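Local structure of cyanophycinase-like exopeptidase (actinobacterium SCGC AAA027-L06, 6NQC) at residues G27-G32 with V220-K225; V184-H189 with I213-D218; Y34-A39 with A84-Y89. The protein is probably a serine exopeptidase of peptidase family S51, related to the cyanophycinases, that hydrolyses peptide bonds. One frame throughout, in Å; residues are numbered along the deposited sequence.

Contact 1 (G27-G32 with V220-K225)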
loop_
_atom_site.group_PDB
_atom_site.type_symbol
_atom_site.label_atom_id
_atom_site.label_comp_id
_atom_site.label_asym_id
_atom_site.label_seq_id
_atom_site.Cartn_x
_atom_site.Cartn_y
_atom_site.Cartn_z
ATOM N N GLY A 27 4.233 2.538 3.927
ATOM C CA GLY A 27 4.403 1.107 4.098
ATOM C C GLY A 27 4.078 0.327 2.828
ATOM O O GLY A 27 3.012 0.486 2.234
ATOM N N LEU A 28 5.002 -0.544 2.453
ATOM C CA LEU A 28 4.824 -1.499 1.353
ATOM C C LEU A 28 4.781 -2.906 1.924
ATOM O O LEU A 28 5.771 -3.378 2.506
ATOM C CB LEU A 28 5.969 -1.359 0.344
ATOM C CG LEU A 28 6.355 0.071 -0.031
ATOM C CD1 LEU A 28 7.600 0.111 -0.876
ATOM C CD2 LEU A 28 5.186 0.720 -0.739
ATOM N N VAL A 29 3.636 -3.589 1.785
ATOM C CA VAL A 29 3.408 -4.872 2.444
ATOM C C VAL A 29 3.236 -5.960 1.396
ATOM O O VAL A 29 2.460 -5.808 0.454
ATOM C CB VAL A 29 2.190 -4.798 3.367
ATOM C CG1 VAL A 29 1.972 -6.082 4.131
ATOM C CG2 VAL A 29 2.398 -3.631 4.406
ATOM N N GLY A 30 3.937 -7.073 1.584
ATOM C CA GLY A 30 3.886 -8.158 0.607
ATOM C C GLY A 30 2.653 -9.045 0.688
ATOM O O GLY A 30 2.207 -9.597 -0.331
ATOM N N SER A 31 2.081 -9.182 1.873
ATOM C CA SER A 31 0.829 -9.909 2.135
ATOM C C SER A 31 0.541 -9.724 3.626
ATOM O O SER A 31 1.409 -9.286 4.385
ATOM C CB SER A 31 0.876 -11.411 1.795
ATOM O OG SER A 31 1.509 -12.171 2.818
ATOM N N GLY A 32 -0.666 -10.093 4.035
ATOM C CA GLY A 32 -0.956 -10.270 5.449
ATOM C C GLY A 32 -1.575 -9.079 6.111
ATOM O O GLY A 32 -1.450 -8.950 7.340
ATOM N N VAL A 220 3.901 -11.702 4.362
ATOM C CA VAL A 220 3.949 -11.269 5.754
ATOM C C VAL A 220 5.238 -10.531 6.053
ATOM O O VAL A 220 5.803 -10.645 7.139
ATOM C CB VAL A 220 3.767 -12.498 6.677
ATOM C CG1 VAL A 220 3.453 -12.043 8.098
ATOM C CG2 VAL A 220 2.689 -13.391 6.139
ATOM N N THR A 221 5.690 -9.733 5.090
ATOM C CA THR A 221 6.871 -8.891 5.219
ATOM C C THR A 221 6.500 -7.526 4.661
ATOM O O THR A 221 5.607 -7.408 3.799
ATOM C CB THR A 221 8.056 -9.468 4.464
ATOM O OG1 THR A 221 8.229 -10.846 4.849
ATOM C CG2 THR A 221 9.338 -8.731 4.750
ATOM N N ALA A 222 7.173 -6.491 5.182
ATOM C CA ALA A 222 6.920 -5.127 4.761
ATOM C C ALA A 222 8.233 -4.355 4.721
ATOM O O ALA A 222 9.243 -4.735 5.328
ATOM C CB ALA A 222 5.895 -4.414 5.681
ATOM N N LEU A 223 8.191 -3.274 3.972
ATOM C CA LEU A 223 9.241 -2.270 3.922
ATOM C C LEU A 223 8.584 -0.932 4.236
ATOM O O LEU A 223 7.535 -0.608 3.666
ATOM C CB LEU A 223 9.903 -2.256 2.552
ATOM C CG LEU A 223 11.224 -1.502 2.400
ATOM C CD1 LEU A 223 12.328 -2.263 3.143
ATOM C CD2 LEU A 223 11.551 -1.360 0.920
ATOM N N VAL A 224 9.184 -0.163 5.141
ATOM C CA VAL A 224 8.593 1.074 5.607
ATOM C C VAL A 224 9.628 2.179 5.556
ATOM O O VAL A 224 10.790 1.981 5.941
ATOM C CB VAL A 224 8.022 0.940 7.035
ATOM C CG1 VAL A 224 9.135 0.626 8.011
ATOM C CG2 VAL A 224 7.300 2.207 7.427
ATOM N N LYS A 225 9.199 3.345 5.101
ATOM C CA LYS A 225 9.990 4.571 5.210
ATOM C C LYS A 225 9.266 5.425 6.250
ATOM O O LYS A 225 8.189 5.954 5.981
ATOM C CB LYS A 225 10.128 5.326 3.895
ATOM C CG LYS A 225 10.934 6.660 4.048
ATOM C CD LYS A 225 10.857 7.547 2.821
ATOM C CE LYS A 225 11.754 7.063 1.703
ATOM N NZ LYS A 225 11.674 7.964 0.473
#
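L28 and L223 form the hydrogen-bonded pair of an antiparallel ladder, and both polar atoms of each backbone are used. L28 N gives a nearly straight bond to L223 O, 2.8 Å long. L223 N returns one to L28 O, also 2.8 Å. L28 O has a further neighbour in A222 CA at 3.1 Å, a CA-H...O contact. One residue pair on, V29 faces A222 as a non-hydrogen-bonded pair, and V29 CG2 meets A222 CB at 3.8 Å. G30 N then donates to T221 O at 2.8 Å and 176°, although G30 has already left the strand. The last bond uses a side chain. S31 OG accepts from V220 N at 2.9 Å, with a bent N-H...O angle of 145°. S31 chi1 of 80° sets OG between its own N and C and turns it to V220. S31 also packs against H189 and E219 of the probable Ser-His-Glu triad. T221 OG1 is satisfied elsewhere, by A238 N and E219 O. Within the large mixed sheet, strand 26-29 also bonds to strand 149-153, and strand 221-225 has strand 232-236 beyond it. V29, A222 and V224 pack on F41 of helix 39-51. On the opposite face L28 touches I217 and L223 touches I215, of strand 213-217.

Contact 2 (V184-H189 with I213-D218)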
loop_
_atom_site.group_PDB
_atom_site.type_symbol
_atom_site.label_atom_id
_atom_site.label_comp_id
_atom_site.label_asym_id
_atom_site.label_seq_id
_atom_site.Cartn_x
_atom_site.Cartn_y
_atom_site.Cartn_z
ATOM N N VAL A 184 10.620 3.298 -7.505
ATOM C CA VAL A 184 10.588 1.958 -6.950
ATOM C C VAL A 184 9.276 1.304 -7.373
ATOM O O VAL A 184 8.228 1.956 -7.416
ATOM C CB VAL A 184 10.727 1.978 -5.414
ATOM C CG1 VAL A 184 10.640 0.559 -4.917
ATOM C CG2 VAL A 184 12.018 2.653 -5.015
ATOM N N ARG A 185 9.350 0.033 -7.713
ATOM C CA ARG A 185 8.180 -0.811 -7.925
ATOM C C ARG A 185 8.333 -2.107 -7.137
ATOM O O ARG A 185 9.438 -2.636 -6.988
ATOM C CB ARG A 185 8.000 -1.109 -9.395
ATOM C CG ARG A 185 6.860 -2.085 -9.690
ATOM C CD ARG A 185 6.619 -2.126 -11.215
ATOM N NE ARG A 185 7.602 -2.881 -11.994
ATOM C CZ ARG A 185 7.603 -4.199 -12.184
ATOM N NH1 ARG A 185 6.713 -4.991 -11.590
ATOM N NH2 ARG A 185 8.545 -4.731 -12.928
ATOM N N VAL A 186 7.194 -2.648 -6.701
ATOM C CA VAL A 186 7.124 -3.772 -5.781
ATOM C C VAL A 186 6.455 -4.966 -6.455
ATOM O O VAL A 186 5.357 -4.849 -7.019
ATOM C CB VAL A 186 6.314 -3.407 -4.513
ATOM C CG1 VAL A 186 5.961 -4.668 -3.695
ATOM C CG2 VAL A 186 7.051 -2.362 -3.717
ATOM N N ILE A 187 7.064 -6.137 -6.293
ATOM C CA ILE A 187 6.424 -7.414 -6.548
ATOM C C ILE A 187 6.058 -8.017 -5.182
ATOM O O ILE A 187 6.974 -8.347 -4.414
ATOM C CB ILE A 187 7.330 -8.353 -7.347
ATOM C CG1 ILE A 187 7.655 -7.687 -8.679
ATOM C CG2 ILE A 187 6.612 -9.655 -7.575
ATOM C CD1 ILE A 187 8.768 -8.348 -9.465
ATOM N N PRO A 188 4.780 -8.135 -4.854
ATOM C CA PRO A 188 4.383 -8.684 -3.550
ATOM C C PRO A 188 4.358 -10.203 -3.594
ATOM O O PRO A 188 4.659 -10.791 -4.598
ATOM C CB PRO A 188 2.980 -8.123 -3.352
ATOM C CG PRO A 188 2.429 -7.937 -4.769
ATOM C CD PRO A 188 3.633 -7.637 -5.643
ATOM N N HIS A 189 3.965 -10.823 -2.463
ATOM C CA HIS A 189 3.820 -12.281 -2.403
ATOM C C HIS A 189 5.045 -12.931 -3.046
ATOM O O HIS A 189 4.899 -13.905 -3.813
ATOM C CB HIS A 189 2.574 -12.772 -3.153
ATOM C CG HIS A 189 1.273 -12.303 -2.572
ATOM N ND1 HIS A 189 0.654 -12.928 -1.514
ATOM C CD2 HIS A 189 0.442 -11.314 -2.953
ATOM C CE1 HIS A 189 -0.478 -12.305 -1.237
ATOM N NE2 HIS A 189 -0.621 -11.310 -2.093
ATOM N N ILE A 213 14.207 1.062 -9.841
ATOM C CA ILE A 213 14.501 0.072 -8.820
ATOM C C ILE A 213 13.297 -0.852 -8.672
ATOM O O ILE A 213 12.137 -0.396 -8.561
ATOM C CB ILE A 213 14.854 0.724 -7.466
ATOM C CG1 ILE A 213 16.131 1.533 -7.578
ATOM C CG2 ILE A 213 14.913 -0.377 -6.365
ATOM C CD1 ILE A 213 16.376 2.422 -6.407
ATOM N N LEU A 214 13.567 -2.145 -8.692
ATOM C CA LEU A 214 12.547 -3.178 -8.592
ATOM C C LEU A 214 12.852 -4.015 -7.369
ATOM O O LEU A 214 13.978 -4.527 -7.225
ATOM C CB LEU A 214 12.534 -4.073 -9.833
ATOM C CG LEU A 214 11.547 -5.226 -9.819
ATOM C CD1 LEU A 214 10.101 -4.648 -9.823
ATOM C CD2 LEU A 214 11.722 -6.172 -10.990
ATOM N N ILE A 215 11.843 -4.207 -6.514
ATOM C CA ILE A 215 12.052 -4.989 -5.304
ATOM C C ILE A 215 10.953 -6.016 -5.189
ATOM O O ILE A 215 9.824 -5.821 -5.673
ATOM C CB ILE A 215 12.083 -4.131 -4.016
ATOM C CG1 ILE A 215 10.728 -3.486 -3.723
ATOM C CG2 ILE A 215 13.140 -3.069 -4.190
ATOM C CD1 ILE A 215 10.672 -2.754 -2.370
ATOM N N GLY A 216 11.269 -7.099 -4.495
ATOM C CA GLY A 216 10.285 -8.095 -4.128
ATOM C C GLY A 216 10.113 -8.109 -2.622
ATOM O O GLY A 216 11.087 -7.978 -1.876
ATOM N N ILE A 217 8.872 -8.273 -2.185
ATOM C CA ILE A 217 8.539 -8.352 -0.761
ATOM C C ILE A 217 7.819 -9.674 -0.548
ATOM O O ILE A 217 6.774 -9.925 -1.161
ATOM C CB ILE A 217 7.682 -7.162 -0.309
ATOM C CG1 ILE A 217 8.446 -5.849 -0.596
ATOM C CG2 ILE A 217 7.369 -7.266 1.193
ATOM C CD1 ILE A 217 7.633 -4.581 -0.234
ATOM N N ASP A 218 8.403 -10.527 0.297
ATOM C CA ASP A 218 7.803 -11.803 0.643
ATOM C C ASP A 218 6.477 -11.626 1.394
ATOM O O ASP A 218 6.163 -10.559 1.945
ATOM C CB ASP A 218 8.721 -12.633 1.555
ATOM C CG ASP A 218 9.903 -13.236 0.824
ATOM O OD1 ASP A 218 9.871 -13.253 -0.409
ATOM O OD2 ASP A 218 10.861 -13.669 1.484
#
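Strand 184-187 runs parallel to strand 213-217, with axes 4.7 Å apart at closest and 29° between them; R185 and I187 supply N and O to four backbone bonds, such as I187 N to I215 O at 2.8 Å. The two are the parallel strands of a beta-alpha-beta unit through helix 199-205. On one face V184 and V186 meet I213 and I215, and V186 also touches I217. V186 CG2 meets I215 CG1 at 3.8 Å, and V186 CG1 meets I217 CD1 at 3.8 Å. With chi1 at 66°, I215 swings CG1 against V186 CG2. On the other face R185 and L214 run alongside each other. L214 CD1 sits over the centre of the R185 guanidinium, 3.4 Å above its plane. I187 CD1 reaches the same methyl, L214 CD1, at 3.9 Å. G216, paired with I187, adds no side chain there. The guanidinium is thus buried against a methyl, and its polar needs are met from outside: NE by a salt bridge to D211, NH2 by L205 O. Strand 184-187 leads into H189, and strand 213-217 runs on to E219. H189 bonds to E219 through ND1 and weakly to S154 through NE2, consistent with the Ser-His-Glu triad of S51 peptidases.

Contact 3 (Y34-A39 with A84-Y89)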
loop_
_atom_site.group_PDB
_atom_site.type_symbol
_atom_site.label_atom_id
_atom_site.label_comp_id
_atom_site.label_asym_id
_atom_site.label_seq_id
_atom_site.Cartn_x
_atom_site.Cartn_y
_atom_site.Cartn_z
ATOM N N TYR A 34 -3.935 -6.680 8.074
ATOM C CA TYR A 34 -4.913 -6.817 9.149
ATOM C C TYR A 34 -4.722 -8.085 9.960
ATOM O O TYR A 34 -5.623 -8.467 10.730
ATOM C CB TYR A 34 -6.352 -6.741 8.622
ATOM C CG TYR A 34 -6.635 -5.573 7.703
ATOM C CD1 TYR A 34 -5.906 -4.399 7.820
ATOM C CD2 TYR A 34 -7.595 -5.654 6.708
ATOM C CE1 TYR A 34 -6.130 -3.323 6.984
ATOM C CE2 TYR A 34 -7.840 -4.551 5.845
ATOM C CZ TYR A 34 -7.095 -3.387 6.012
ATOM O OH TYR A 34 -7.278 -2.283 5.200
ATOM N N LEU A 35 -3.598 -8.757 9.857
ATOM C CA LEU A 35 -3.455 -9.996 10.624
ATOM C C LEU A 35 -2.542 -9.823 11.837
ATOM O O LEU A 35 -1.738 -8.876 11.902
ATOM C CB LEU A 35 -2.947 -11.152 9.760
ATOM C CG LEU A 35 -3.956 -11.626 8.701
ATOM C CD1 LEU A 35 -3.460 -12.928 8.079
ATOM C CD2 LEU A 35 -5.389 -11.776 9.226
ATOM N N PRO A 36 -2.661 -10.699 12.844
ATOM C CA PRO A 36 -1.870 -10.510 14.077
ATOM C C PRO A 36 -0.383 -10.343 13.848
ATOM O O PRO A 36 0.259 -9.513 14.524
ATOM C CB PRO A 36 -2.170 -11.792 14.878
ATOM C CG PRO A 36 -3.520 -12.195 14.436
ATOM C CD PRO A 36 -3.598 -11.832 12.952
ATOM N N ALA A 37 0.168 -11.057 12.864
ATOM C CA ALA A 37 1.607 -11.037 12.632
ATOM C C ALA A 37 2.121 -9.658 12.214
ATOM O O ALA A 37 3.302 -9.353 12.436
ATOM C CB ALA A 37 1.971 -12.075 11.557
ATOM N N LEU A 38 1.271 -8.830 11.605
ATOM C CA LEU A 38 1.623 -7.464 11.232
ATOM C C LEU A 38 0.883 -6.435 12.076
ATOM O O LEU A 38 0.841 -5.248 11.737
ATOM C CB LEU A 38 1.354 -7.231 9.744
ATOM C CG LEU A 38 2.295 -7.969 8.798
ATOM C CD1 LEU A 38 1.958 -7.597 7.355
ATOM C CD2 LEU A 38 3.730 -7.645 9.121
ATOM N N ALA A 39 0.334 -6.868 13.206
ATOM C CA ALA A 39 -0.414 -5.977 14.078
ATOM C C ALA A 39 0.467 -4.888 14.658
ATOM O O ALA A 39 0.048 -3.728 14.708
ATOM C CB ALA A 39 -1.098 -6.786 15.190
ATOM N N ALA A 84 -8.379 -3.409 14.000
ATOM C CA ALA A 84 -8.426 -2.100 14.647
ATOM C C ALA A 84 -8.830 -2.230 16.110
ATOM O O ALA A 84 -8.283 -1.546 16.981
ATOM C CB ALA A 84 -9.398 -1.194 13.902
ATOM N N ASP A 85 -9.785 -3.112 16.401
ATOM C CA ASP A 85 -10.180 -3.347 17.790
ATOM C C ASP A 85 -9.026 -3.907 18.623
ATOM O O ASP A 85 -8.804 -3.481 19.761
ATOM C CB ASP A 85 -11.373 -4.307 17.834
ATOM C CG ASP A 85 -12.671 -3.656 17.336
ATOM O OD1 ASP A 85 -12.715 -2.406 17.222
ATOM O OD2 ASP A 85 -13.632 -4.403 17.049
ATOM N N ARG A 86 -8.280 -4.864 18.079
ATOM C CA ARG A 86 -7.136 -5.392 18.809
ATOM C C ARG A 86 -6.108 -4.310 19.098
ATOM O O ARG A 86 -5.442 -4.348 20.127
ATOM C CB ARG A 86 -6.473 -6.536 18.023
ATOM C CG ARG A 86 -7.337 -7.785 17.889
ATOM C CD ARG A 86 -6.530 -8.999 17.415
ATOM N NE ARG A 86 -6.155 -8.884 16.016
ATOM C CZ ARG A 86 -6.926 -9.271 15.006
ATOM N NH1 ARG A 86 -8.107 -9.816 15.244
ATOM N NH2 ARG A 86 -6.503 -9.112 13.760
ATOM N N LEU A 87 -5.923 -3.356 18.171
ATOM C CA LEU A 87 -4.884 -2.358 18.373
ATOM C C LEU A 87 -5.356 -1.187 19.238
ATOM O O LEU A 87 -4.521 -0.454 19.764
ATOM C CB LEU A 87 -4.387 -1.809 17.032
ATOM C CG LEU A 87 -3.915 -2.879 16.070
ATOM C CD1 LEU A 87 -3.396 -2.267 14.759
ATOM C CD2 LEU A 87 -2.819 -3.689 16.706
ATOM N N GLY A 88 -6.669 -0.982 19.355
ATOM C CA GLY A 88 -7.181 0.112 20.157
ATOM C C GLY A 88 -7.506 1.388 19.430
ATOM O O GLY A 88 -7.545 2.440 20.070
ATOM N N TYR A 89 -7.774 1.347 18.125
ATOM C CA TYR A 89 -8.144 2.529 17.361
ATOM C C TYR A 89 -9.416 2.275 16.571
ATOM O O TYR A 89 -9.683 1.147 16.121
ATOM C CB TYR A 89 -6.998 2.937 16.401
ATOM C CG TYR A 89 -5.689 3.102 17.126
ATOM C CD1 TYR A 89 -5.377 4.284 17.795
ATOM C CD2 TYR A 89 -4.780 2.064 17.188
ATOM C CE1 TYR A 89 -4.181 4.414 18.490
ATOM C CE2 TYR A 89 -3.596 2.191 17.849
ATOM C CZ TYR A 89 -3.301 3.354 18.512
ATOM O OH TYR A 89 -2.110 3.450 19.177
HETATM O O HOH W 1 -8.145 -9.237 11.860
#
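The loop that leads from strand 26-29 into helix 39-51 meets the C-terminal end of helix 70-87, with Y34, P36 and A39 facing R86 and L87. A Schellman motif ends that helix. G88 takes positive phi, Y89 N reaches back to A84 O at 3.2 Å, and G88 N makes a weak bond to D85 O. A84 O also accepts from G88 N; the two donors come from opposite faces of its plane. The R86 chain is bent at chi3 (-72°), and its guanidinium turns an edge to the loop. R86 NH2 is 3.2 Å from Y34 O, close to the guanidinium plane, but the angle is too poor for a hydrogen bond. A water lies near both groups. It donates to Y34 O at 2.9 Å. It may also accept from R86 NH2, but that approach is too short to trust and the bond is doubtful. P36 CG lies over one face of the R86 guanidinium; P36 CD is the atom nearest R86 NH2, at 4.1 Å. Alongside, L87 CD2 touches A39 CB at 3.9 Å and A39 O at 3.5 Å. Q83 takes part from the same helix: its OE1 accepts from R86 NH2, and its NE2 donates to L35 O. The contact therefore combines a small apolar patch with a polar edge that includes a water, near the surface, and no direct hydrogen bond joins the two segments.

In the fold
Contact 1 closes a long loop of chain, and the other two are nested inside it. Contact 3 closes first, then contact 2 opens. The centres of contacts 1 and 2 are about 10 Å apart, those of contacts 1 and 3 about 15 Å, and those of contacts 2 and 3 about 24 Å. Contact 1 lies in the eight-stranded mixed sheet and contact 2 in the four-stranded one. They touch where G30 O probably accepts a hydrogen bond from H189 N. Contact 1 also touches contact 3: L38 CD1 packs on V29 and A37 on V220. The junction of contacts 1 and 2 thus lies beside the probable S154, H189 and E219 triad, while contact 3 is peripheral.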